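Local coordinates for protein type IV pilin structural subunit (Pseudomonas aeruginosa, PDB 3JYZ) that probably serves as the structural subunit that polymerises into type IV pili, the thin surface filaments of this bacterium, at residues 55-60 / 72-77; 86-91 / 138-143; 91-96 / 130-135. All coordinates share one frame; numbering follows the deposited sequence.

Contact 1 (55-60 / 72-77); sequences KYVTSV and ITYVAD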
# COMPACT_ATOMS: atom_id res chain seq x y z
N LYS A 55 9.37 -12.56 7.78
CA LYS A 55 8.67 -13.70 8.30
C LYS A 55 7.15 -13.58 8.14
O LYS A 55 6.54 -14.50 7.89
CB LYS A 55 9.00 -13.94 9.80
CG LYS A 55 8.25 -15.08 10.40
CD LYS A 55 8.69 -15.34 11.84
CE LYS A 55 7.78 -16.35 12.50
NZ LYS A 55 8.33 -16.91 13.74
N TYR A 56 6.68 -12.42 8.15
CA TYR A 56 5.25 -12.17 8.18
C TYR A 56 4.74 -11.66 6.84
O TYR A 56 3.56 -11.73 6.69
CB TYR A 56 4.90 -11.18 9.29
CG TYR A 56 5.20 -11.68 10.68
CD1 TYR A 56 4.91 -12.99 11.05
CD2 TYR A 56 5.78 -10.84 11.63
CE1 TYR A 56 5.19 -13.45 12.32
CE2 TYR A 56 6.06 -11.30 12.91
CZ TYR A 56 5.77 -12.60 13.25
OH TYR A 56 6.04 -13.06 14.51
N VAL A 57 5.56 -11.18 6.00
CA VAL A 57 5.18 -10.60 4.74
C VAL A 57 5.72 -11.40 3.56
O VAL A 57 6.85 -11.59 3.47
CB VAL A 57 5.65 -9.18 4.64
CG1 VAL A 57 5.27 -8.57 3.31
CG2 VAL A 57 5.02 -8.42 5.75
N THR A 58 4.82 -11.88 2.72
CA THR A 58 5.19 -12.60 1.51
C THR A 58 5.75 -11.64 0.47
O THR A 58 6.80 -11.89 -0.13
CB THR A 58 3.98 -13.33 0.91
OG1 THR A 58 3.62 -14.42 1.77
CG2 THR A 58 4.28 -13.87 -0.48
N SER A 59 5.07 -10.51 0.27
CA SER A 59 5.44 -9.60 -0.80
C SER A 59 4.85 -8.22 -0.59
O SER A 59 3.81 -8.07 0.05
CB SER A 59 4.99 -10.17 -2.15
OG SER A 59 3.58 -10.36 -2.18
N VAL A 60 5.54 -7.22 -1.13
CA VAL A 60 5.08 -5.84 -1.15
C VAL A 60 5.30 -5.41 -2.58
O VAL A 60 6.43 -5.14 -2.99
CB VAL A 60 5.93 -4.96 -0.21
CG1 VAL A 60 5.46 -3.52 -0.25
CG2 VAL A 60 5.89 -5.52 1.22
N ILE A 72 0.28 -5.39 -0.14
CA ILE A 72 1.06 -6.16 0.82
C ILE A 72 0.34 -7.47 1.04
O ILE A 72 -0.85 -7.49 1.41
CB ILE A 72 1.16 -5.45 2.15
CG1 ILE A 72 1.73 -4.04 1.98
CG2 ILE A 72 2.01 -6.27 3.12
CD1 ILE A 72 1.65 -3.22 3.26
N THR A 73 1.05 -8.57 0.80
CA THR A 73 0.51 -9.91 1.02
C THR A 73 1.22 -10.52 2.22
O THR A 73 2.44 -10.58 2.27
CB THR A 73 0.73 -10.79 -0.23
OG1 THR A 73 0.05 -10.21 -1.34
CG2 THR A 73 0.22 -12.22 0.02
N TYR A 74 0.44 -10.96 3.20
CA TYR A 74 0.99 -11.52 4.44
C TYR A 74 1.08 -13.03 4.40
O TYR A 74 0.30 -13.68 3.71
CB TYR A 74 0.12 -11.08 5.61
CG TYR A 74 0.25 -9.61 5.87
CD1 TYR A 74 1.22 -9.14 6.72
CD2 TYR A 74 -0.57 -8.70 5.22
CE1 TYR A 74 1.37 -7.79 6.95
CE2 TYR A 74 -0.42 -7.33 5.44
CZ TYR A 74 0.55 -6.89 6.32
OH TYR A 74 0.73 -5.55 6.57
N VAL A 75 2.02 -13.59 5.15
CA VAL A 75 2.09 -15.04 5.31
C VAL A 75 1.04 -15.41 6.35
O VAL A 75 1.24 -15.24 7.56
CB VAL A 75 3.49 -15.51 5.75
CG1 VAL A 75 3.59 -17.04 5.63
CG2 VAL A 75 4.57 -14.84 4.89
N ALA A 76 -0.11 -15.88 5.87
CA ALA A 76 -1.28 -16.05 6.73
C ALA A 76 -0.98 -16.88 7.98
O ALA A 76 -1.37 -16.49 9.08
CB ALA A 76 -2.42 -16.65 5.94
N ASP A 77 -0.28 -17.99 7.84
CA ASP A 77 -0.09 -18.85 9.01
C ASP A 77 1.02 -18.42 9.98
O ASP A 77 1.18 -19.01 11.05
CB ASP A 77 0.03 -20.33 8.60
CG ASP A 77 1.32 -20.63 7.86
OD1 ASP A 77 2.17 -19.73 7.71
OD2 ASP A 77 1.48 -21.79 7.42
O HOH W 1 1.69 -8.45 -2.71
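Val-57 and Tyr-74 face each other as an antiparallel non-hydrogen-bonded pair, CA to CA 4.3 Å, and Val-60 pairs with Ile-72 in the same way. Between them the register slips by one residue: Thr-58 and Ser-59 both stand opposite Thr-73, a classic beta bulge in the hairpin of strands 57-62 and 70-74. The evidence is in the bonds. Thr-73 O takes a 2.7 Å bond from Thr-58 N, bent to 135° at the hydrogen, and a weak one from Ser-59 N. Thr-73 N returns a straight 2.9 Å bond to Ser-59 O. Beyond the bulge Val-75 N, at the N-cap of helix 76-79, donates a nearly straight bond to Tyr-56 O (165° at the hydrogen).

On one face Val-57 splits its branches: CG1 meets Ile-72 CG2 at 4.0 Å, while CG2, beside its own backbone N, lies 3.9 Å from Tyr-74 CE1. Helix 4-28 lies against this side, with Leu-17 on Val-57 and Leu-15 on Ile-72; Tyr-74 OH bonds to Val-11 O. On the other face one water joins Ser-59 OG (2.7 Å) to Thr-73 OG1 (2.8 Å). At the corner, past the end of strand 70-74, Val-75 CG2 comes 3.3 Å from Thr-58 OG1.

The chemistry is thus two-sided: apolar branches meet the helix, hydroxyls and a bridging water line the reverse, and the bulge's two N-H groups share a single acceptor.

Contact 2 (86-91 / 138-143); sequences NTLILS and GSVPQE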
# COMPACT_ATOMS: atom_id res chain seq x y z
N ASN A 86 -5.55 -11.95 3.58
CA ASN A 86 -4.16 -11.65 3.90
C ASN A 86 -3.53 -10.47 3.17
O ASN A 86 -2.30 -10.35 3.14
CB ASN A 86 -3.29 -12.91 3.78
CG ASN A 86 -3.20 -13.42 2.36
OD1 ASN A 86 -4.10 -13.18 1.55
ND2 ASN A 86 -2.11 -14.11 2.03
N THR A 87 -4.34 -9.60 2.58
CA THR A 87 -3.77 -8.46 1.86
C THR A 87 -4.24 -7.11 2.37
O THR A 87 -5.39 -6.96 2.83
CB THR A 87 -4.02 -8.51 0.34
OG1 THR A 87 -5.41 -8.29 0.07
CG2 THR A 87 -3.60 -9.86 -0.23
N LEU A 88 -3.33 -6.15 2.28
CA LEU A 88 -3.65 -4.74 2.44
C LEU A 88 -3.29 -4.01 1.15
O LEU A 88 -2.35 -4.41 0.45
CB LEU A 88 -2.86 -4.14 3.60
CG LEU A 88 -3.17 -4.62 5.01
CD1 LEU A 88 -2.29 -3.88 6.02
CD2 LEU A 88 -4.66 -4.42 5.31
N ILE A 89 -4.03 -2.95 0.85
CA ILE A 89 -3.77 -2.12 -0.31
C ILE A 89 -3.38 -0.71 0.15
O ILE A 89 -4.06 -0.13 1.00
CB ILE A 89 -5.00 -2.01 -1.22
CG1 ILE A 89 -5.58 -3.40 -1.55
CG2 ILE A 89 -4.66 -1.22 -2.49
CD1 ILE A 89 -4.63 -4.29 -2.28
N LEU A 90 -2.29 -0.18 -0.39
CA LEU A 90 -1.89 1.20 -0.14
C LEU A 90 -2.02 1.97 -1.45
O LEU A 90 -1.34 1.67 -2.42
CB LEU A 90 -0.45 1.29 0.37
CG LEU A 90 -0.06 0.34 1.51
CD1 LEU A 90 1.40 0.56 1.96
CD2 LEU A 90 -0.99 0.48 2.70
N SER A 91 -2.90 2.97 -1.46
CA SER A 91 -3.23 3.70 -2.68
C SER A 91 -2.75 5.15 -2.56
O SER A 91 -3.13 5.85 -1.62
CB SER A 91 -4.74 3.68 -2.92
OG SER A 91 -5.22 2.34 -3.05
N GLY A 138 -8.63 -4.33 0.14
CA GLY A 138 -7.77 -5.41 0.59
C GLY A 138 -8.61 -6.56 1.12
O GLY A 138 -9.83 -6.62 0.88
N SER A 139 -7.98 -7.46 1.87
CA SER A 139 -8.66 -8.68 2.34
C SER A 139 -8.41 -9.06 3.80
O SER A 139 -9.05 -9.96 4.33
CB SER A 139 -8.36 -9.85 1.39
OG SER A 139 -6.99 -10.18 1.39
N VAL A 140 -7.47 -8.40 4.47
CA VAL A 140 -7.31 -8.63 5.91
C VAL A 140 -8.63 -8.27 6.61
O VAL A 140 -9.15 -7.17 6.42
CB VAL A 140 -6.15 -7.79 6.48
CG1 VAL A 140 -6.17 -7.80 8.00
CG2 VAL A 140 -4.79 -8.30 5.96
N PRO A 141 -9.20 -9.19 7.41
CA PRO A 141 -10.45 -8.84 8.10
C PRO A 141 -10.22 -7.65 9.01
O PRO A 141 -9.13 -7.52 9.60
CB PRO A 141 -10.76 -10.09 8.93
CG PRO A 141 -10.10 -11.22 8.14
CD PRO A 141 -8.82 -10.61 7.62
N GLN A 142 -11.22 -6.79 9.14
CA GLN A 142 -11.03 -5.53 9.84
C GLN A 142 -10.54 -5.71 11.28
O GLN A 142 -9.75 -4.91 11.77
CB GLN A 142 -12.30 -4.67 9.79
CG GLN A 142 -13.42 -5.27 10.58
CD GLN A 142 -14.78 -4.69 10.27
OE1 GLN A 142 -14.92 -3.63 9.64
NE2 GLN A 142 -15.82 -5.39 10.72
N GLU A 143 -10.99 -6.76 11.97
CA GLU A 143 -10.59 -6.93 13.36
C GLU A 143 -9.09 -7.24 13.51
O GLU A 143 -8.55 -7.18 14.61
CB GLU A 143 -11.46 -7.98 14.06
CG GLU A 143 -11.25 -9.41 13.59
CD GLU A 143 -12.21 -9.84 12.48
OE1 GLU A 143 -12.73 -8.97 11.75
OE2 GLU A 143 -12.43 -11.06 12.31
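Ser-139 meets the start of strand 87-95 with both its backbone and its side chain. From its CB, 3.6 Å from Thr-87 OG1, the side chain turns to set OG between its own backbone N and carbonyl carbon (chi1 64°). That places OG 2.8 Å from Thr-87 OG1 in a hydrogen bond that either hydroxyl could donate. The same OG accepts a weak, strongly bent bond from Asn-86 N, and a further weak bond links it to Ala-84 O.

The backbone grips Thr-87 O twice. Ser-139 N reaches it at 2.8 Å, nearly straight at the hydrogen (171°), and Val-140 N at 3.0 Å; the two donors come from opposite faces of the carbonyl plane. Gly-138 lies close beside this carbonyl, its CA 3.6 Å from Thr-87 O, where a CB would collide with the oxygen. Val-140 CG2 lies against Thr-87 backbone, 3.5 Å from Thr-87 O, and Val-140 CB lies 3.9 Å from Leu-88 CD2. Leu-88 continues inward to Val-11 and Leu-15 of helix 4-28 and to Cys-149 of the Cys-119–Cys-149 disulfide.

This is a C-terminal loop docked on a sheet strand, consistent with the disulfide-bounded D-region of type IV pilins.

Contact 3 (91-96 / 130-135); sequences SPYIND and QGFTGM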
# COMPACT_ATOMS: atom_id res chain seq x y z
N SER A 91 -2.90 2.97 -1.46
CA SER A 91 -3.23 3.70 -2.68
C SER A 91 -2.75 5.15 -2.56
O SER A 91 -3.13 5.85 -1.62
CB SER A 91 -4.74 3.68 -2.92
OG SER A 91 -5.22 2.34 -3.05
N PRO A 92 -1.89 5.60 -3.49
CA PRO A 92 -1.32 6.95 -3.41
C PRO A 92 -2.11 8.02 -4.17
O PRO A 92 -2.71 7.76 -5.22
CB PRO A 92 0.06 6.79 -4.05
CG PRO A 92 -0.09 5.63 -5.00
CD PRO A 92 -1.25 4.78 -4.53
N TYR A 93 -2.08 9.24 -3.64
CA TYR A 93 -2.75 10.40 -4.23
C TYR A 93 -1.83 11.60 -4.15
O TYR A 93 -1.02 11.71 -3.25
CB TYR A 93 -4.03 10.72 -3.46
CG TYR A 93 -5.03 9.60 -3.52
CD1 TYR A 93 -4.88 8.48 -2.71
CD2 TYR A 93 -6.10 9.64 -4.40
CE1 TYR A 93 -5.78 7.43 -2.78
CE2 TYR A 93 -7.01 8.60 -4.47
CZ TYR A 93 -6.84 7.49 -3.65
OH TYR A 93 -7.75 6.44 -3.72
N ILE A 94 -1.95 12.50 -5.11
CA ILE A 94 -1.27 13.78 -4.99
C ILE A 94 -2.24 14.83 -4.50
O ILE A 94 -3.36 14.95 -5.02
CB ILE A 94 -0.60 14.22 -6.31
CG1 ILE A 94 0.73 13.48 -6.48
CG2 ILE A 94 -0.34 15.73 -6.30
CD1 ILE A 94 1.35 13.60 -7.83
N ASN A 95 -1.81 15.54 -3.47
CA ASN A 95 -2.55 16.63 -2.85
C ASN A 95 -1.95 17.95 -3.30
O ASN A 95 -0.79 18.25 -2.99
CB ASN A 95 -2.42 16.49 -1.33
CG ASN A 95 -2.88 17.72 -0.58
OD1 ASN A 95 -3.72 18.47 -1.07
ND2 ASN A 95 -2.34 17.93 0.61
N ASP A 96 -2.73 18.74 -4.03
CA ASP A 96 -2.25 20.03 -4.53
C ASP A 96 -2.55 21.19 -3.57
O ASP A 96 -2.37 22.35 -3.91
CB ASP A 96 -2.84 20.32 -5.92
CG ASP A 96 -4.33 20.64 -5.88
OD1 ASP A 96 -4.95 20.54 -4.80
OD2 ASP A 96 -4.89 21.00 -6.94
N GLN A 130 -10.96 10.00 6.17
CA GLN A 130 -9.86 10.92 5.90
C GLN A 130 -10.05 11.61 4.55
O GLN A 130 -9.21 12.41 4.13
CB GLN A 130 -8.52 10.19 5.93
CG GLN A 130 -8.05 9.78 7.33
CD GLN A 130 -6.88 8.80 7.30
OE1 GLN A 130 -6.23 8.57 8.31
NE2 GLN A 130 -6.61 8.24 6.12
N GLY A 131 -11.15 11.28 3.87
CA GLY A 131 -11.51 11.92 2.62
C GLY A 131 -11.06 11.24 1.33
O GLY A 131 -11.26 11.79 0.25
N PHE A 132 -10.46 10.06 1.44
CA PHE A 132 -9.98 9.37 0.26
C PHE A 132 -11.12 8.64 -0.44
O PHE A 132 -12.02 8.12 0.21
CB PHE A 132 -8.93 8.32 0.62
CG PHE A 132 -7.65 8.88 1.14
CD1 PHE A 132 -7.40 8.94 2.51
CD2 PHE A 132 -6.66 9.29 0.27
CE1 PHE A 132 -6.19 9.43 2.99
CE2 PHE A 132 -5.46 9.77 0.74
CZ PHE A 132 -5.21 9.85 2.10
N THR A 133 -11.17 8.52 -1.83
CA THR A 133 -12.13 7.79 -2.63
C THR A 133 -11.41 6.97 -3.72
O THR A 133 -10.34 7.34 -4.17
CB THR A 133 -13.14 8.79 -3.25
OG1 THR A 133 -12.44 9.75 -4.05
CG2 THR A 133 -13.95 9.47 -2.18
N GLY A 134 -12.02 5.97 -4.07
CA GLY A 134 -11.58 5.18 -5.21
C GLY A 134 -10.65 4.00 -4.96
O GLY A 134 -10.23 3.33 -5.91
N MSE A 135 -10.32 3.72 -3.70
CA MSE A 135 -9.36 2.66 -3.39
C MSE A 135 -9.89 1.27 -3.66
O MSE A 135 -11.04 0.98 -3.36
CB MSE A 135 -8.98 2.68 -1.90
CG MSE A 135 -8.40 3.96 -1.40
SE MSE A 135 -9.83 5.20 -0.89
CE MSE A 135 -10.68 4.16 0.54
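Tyr-93 has 88 Å² of its surface buried by 130-135, about twice the share of Phe-132 or Met-135; Phe-132 meets its ring carbons and Met-135 its hydroxyl end. The side chain leaves strand 87-95 toward the loop, and chi1 of -62° sets CG anti to the carbonyl carbon. Along one side of the ring, CD1 approaches Phe-132 CD2 to 3.6 Å, and CE1 lies 3.7 Å from the same atom. The ring centroids are 5.3 Å apart and the planes are inclined at 51°, an oblique aromatic pair. Arg-100 makes a cation-pi contact with Phe-132, whose side chain also touches Ala-118 of strand 114-120.

At the far end Tyr-93 OH donates a 2.8 Å hydrogen bond to Thr-133 O, standing well above that carbonyl's plane with a C=O...O angle of 131°. The phenol therefore has its polar tip paired to loop backbone while its carbons pack on Phe-132. The loop reaches this place after helix 125-129, which closes in a Schellman motif at Gly-131, where phi is positive. The loop 130-135 lies between Cys-119 and Cys-149, in the disulfide-bounded region of the pilin fold, and meets strand 87-95 through side chains.

Met-135, a selenomethionine, comes to the ring edge near its plane: CG is 3.5 Å from Tyr-93 OH. The two side chains cross at about a right angle. CG also lies 3.9 Å from Ser-91 OG, and beyond it the side chain bends away, SE remaining 3.7 Å from Tyr-93 OH.

How the contacts relate
After helices 4-28 and 33-49, contact 1 closes first, a short hairpin between strands 57-62 and 70-74. The chain passes through helix 76-79 into strand 87-95, which serves both later contacts: 86-91 takes part in contact 2 and 91-96 in contact 3, with Ser-91 common to both. Contact 3 closes on 130-135 inside the larger loop that contact 2 closes on 138-143, so the two nest, their centres about 17 Å apart. Contacts 1 and 2 touch through neighbouring strands, Tyr-74 N lying 2.8 Å from Asn-86 O. Contact 3 lies across the chain's centre from contact 1. Together they join the hairpin and the C-terminal loop to strand 87-95.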